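Local coordinates for immunomodulatory active chitinase (Trichuris suis, PDB 6G9C), which hydrolyses chitin as a glycoside hydrolase family 18 enzyme and displays immunomodulatory activity, at the interface of chains A and B. Numbering follows the deposited sequence. Chains: chain A/B, Immunomodulatory active chitinase.

The interface of chains A and B. Residues chain A 137-138, 141, 177, 181; chain B 180-183.
B:Thr181, the last residue of helix 160-181, fits its side chain between two helices of the other subunit, 126-142 and 160-181, where A:Val137, A:Gln141 and A:Val177 meet it. The chains are two copies of a family 18 chitinase, and this helix-end patch is part of the two-fold symmetric dimer interface; its twin has the chains exchanged.

The two branches of the threonine do different work. Its methyl CG2 points in between the valines, whose side chains it crosses at about a right angle: CG1 of A:Val137 lies 3.6 Å from CG2, and CG1 of A:Val177 stands farther off at 4.1 Å. Each valine has CG1 anti to its backbone N (chi1 153° in A:Val137), which turns that methyl toward the threonine. Threonine suits the place because its CB carries both a methyl and a hydroxyl. The hydroxyl OG1 donates to the amide oxygen OE1 of A:Gln141 (3.0 Å), lying in the carbonyl plane with a C=O...donor angle of 145°.

A:Gln141 comes across the threonine, and the bend of its chain at chi2 places the amide beside that residue. Nearer the backbone, its CB meets the methyl CG2 of B:Thr183 at 3.8 Å. Glutamine thus supplies both a flexible hydrocarbon stem and an acceptor.

One turn earlier on helix 126-142, the small hydroxyl of A:Ser138 reaches the main chain where helix 160-181 of B ends. Its OG donates to the carbonyl O of B:Thr181 (3.1 Å), approaching from above the carbonyl plane, 57° out of it.

On the other flank A:Thr181 lays its methyl CG2 against CB of B:Cys180 (3.6 Å). Its hydroxyl OG1 turns back to the carbonyl O of A:Val177 (2.8 Å), which helps to hold the rotation that turns the methyl toward the cysteine. Cysteine suits position 180 because an interchain disulfide is made through it, joining the subunits covalently; CB and SG of B:Cys180 lie along that methyl.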
ATOM      1  N   VAL A 137     -12.757  12.267  -7.758  1.00 33.89           N
ATOM      2  CA  VAL A 137     -12.861  10.836  -7.482  1.00 37.36           C
ATOM      3  C   VAL A 137     -11.813  10.067  -8.269  1.00 38.35           C
ATOM      4  O   VAL A 137     -11.150   9.158  -7.735  1.00 36.49           O
ATOM      5  CB  VAL A 137     -14.286  10.336  -7.779  1.00 47.75           C
ATOM      6  CG1 VAL A 137     -14.265   8.871  -8.135  1.00 57.98           C
ATOM      7  CG2 VAL A 137     -15.167  10.571  -6.576  1.00 44.44           C
ATOM      8  N   SER A 138     -11.610  10.451  -9.531  1.00 33.53           N
ATOM      9  CA  SER A 138     -10.567   9.826 -10.337  1.00 35.43           C
ATOM     10  C   SER A 138      -9.188  10.067  -9.732  1.00 38.01           C
ATOM     11  O   SER A 138      -8.383   9.137  -9.614  1.00 38.20           O
ATOM     12  CB  SER A 138     -10.629  10.346 -11.773  1.00 36.20           C
ATOM     13  OG  SER A 138     -11.880  10.037 -12.367  1.00 45.10           O
ATOM     14  N   GLN A 141      -8.654   7.929  -6.447  1.00 36.44           N
ATOM     15  CA  GLN A 141      -8.448   6.497  -6.641  1.00 42.94           C
ATOM     16  C   GLN A 141      -7.165   6.216  -7.414  1.00 41.53           C
ATOM     17  O   GLN A 141      -6.470   5.235  -7.123  1.00 39.27           O
ATOM     18  CB  GLN A 141      -9.653   5.858  -7.345  1.00 48.32           C
ATOM     19  CG  GLN A 141     -10.916   5.803  -6.481  1.00 58.16           C
ATOM     20  CD  GLN A 141     -11.643   4.452  -6.550  1.00 69.72           C
ATOM     21  OE1 GLN A 141     -11.840   3.892  -7.628  1.00 73.69           O
ATOM     22  NE2 GLN A 141     -12.059   3.941  -5.393  1.00 66.06           N
ATOM     23  N   VAL A 177     -19.286   5.203  -5.854  1.00 31.91           N
ATOM     24  CA  VAL A 177     -17.990   4.666  -6.261  1.00 39.07           C
ATOM     25  C   VAL A 177     -17.661   3.410  -5.464  1.00 33.54           C
ATOM     26  O   VAL A 177     -17.159   2.420  -6.016  1.00 35.21           O
ATOM     27  CB  VAL A 177     -16.909   5.752  -6.117  1.00 41.17           C
ATOM     28  CG1 VAL A 177     -15.509   5.155  -6.144  1.00 39.81           C
ATOM     29  CG2 VAL A 177     -17.082   6.779  -7.228  1.00 39.94           C
ATOM     30  N   THR A 181     -16.879  -0.108  -7.486  1.00 39.18           N
ATOM     31  CA  THR A 181     -15.556  -0.723  -7.453  1.00 46.96           C
ATOM     32  C   THR A 181     -15.406  -1.786  -6.372  1.00 47.36           C
ATOM     33  O   THR A 181     -14.303  -2.313  -6.199  1.00 48.63           O
ATOM     34  CB  THR A 181     -14.478   0.348  -7.261  1.00 40.14           C
ATOM     35  OG1 THR A 181     -14.710   1.054  -6.038  1.00 36.88           O
ATOM     36  CG2 THR A 181     -14.482   1.325  -8.416  1.00 42.86           C
TER
ATOM     37  N   CYS B 180     -15.069   2.730 -13.660  1.00 41.16           N
ATOM     38  CA  CYS B 180     -15.762   3.554 -12.668  1.00 50.27           C
ATOM     39  C   CYS B 180     -15.024   4.871 -12.429  1.00 58.61           C
ATOM     40  O   CYS B 180     -15.648   5.924 -12.276  1.00 63.56           O
ATOM     41  CB  CYS B 180     -15.900   2.815 -11.335  1.00 61.83           C
ATOM     42  SG  CYS B 180     -16.729   1.202 -11.336  1.00 69.14           S
ATOM     43  N   THR B 181     -13.692   4.825 -12.422  1.00 56.96           N
ATOM     44  CA  THR B 181     -12.856   5.926 -11.968  1.00 59.87           C
ATOM     45  C   THR B 181     -11.745   6.263 -12.958  1.00 61.59           C
ATOM     46  O   THR B 181     -10.883   7.094 -12.641  1.00 64.28           O
ATOM     47  CB  THR B 181     -12.232   5.567 -10.612  1.00 64.05           C
ATOM     48  OG1 THR B 181     -11.800   4.205 -10.642  1.00 75.69           O
ATOM     49  CG2 THR B 181     -13.268   5.687  -9.524  1.00 78.45           C
ATOM     50  N   SER B 182     -11.677   5.560 -14.086  1.00 54.69           N
ATOM     51  CA  SER B 182     -10.541   5.653 -14.999  1.00 53.95           C
ATOM     52  C   SER B 182      -9.236   5.327 -14.271  1.00 53.49           C
ATOM     53  O   SER B 182      -8.290   6.118 -14.243  1.00 60.03           O
ATOM     54  CB  SER B 182     -10.487   7.031 -15.656  1.00 55.70           C
ATOM     55  OG  SER B 182     -11.791   7.460 -15.999  1.00 61.54           O
ATOM     56  N   THR B 183      -9.208   4.158 -13.641  1.00 42.50           N
ATOM     57  CA  THR B 183      -7.991   3.613 -13.061  1.00 44.31           C
ATOM     58  C   THR B 183      -7.498   2.461 -13.928  1.00 49.06           C
ATOM     59  O   THR B 183      -8.211   1.967 -14.804  1.00 53.60           O
ATOM     60  CB  THR B 183      -8.226   3.137 -11.620  1.00 48.83           C
ATOM     61  OG1 THR B 183      -9.273   2.154 -11.599  1.00 49.05           O
ATOM     62  CG2 THR B 183      -8.602   4.313 -10.711  1.00 48.98           C
TER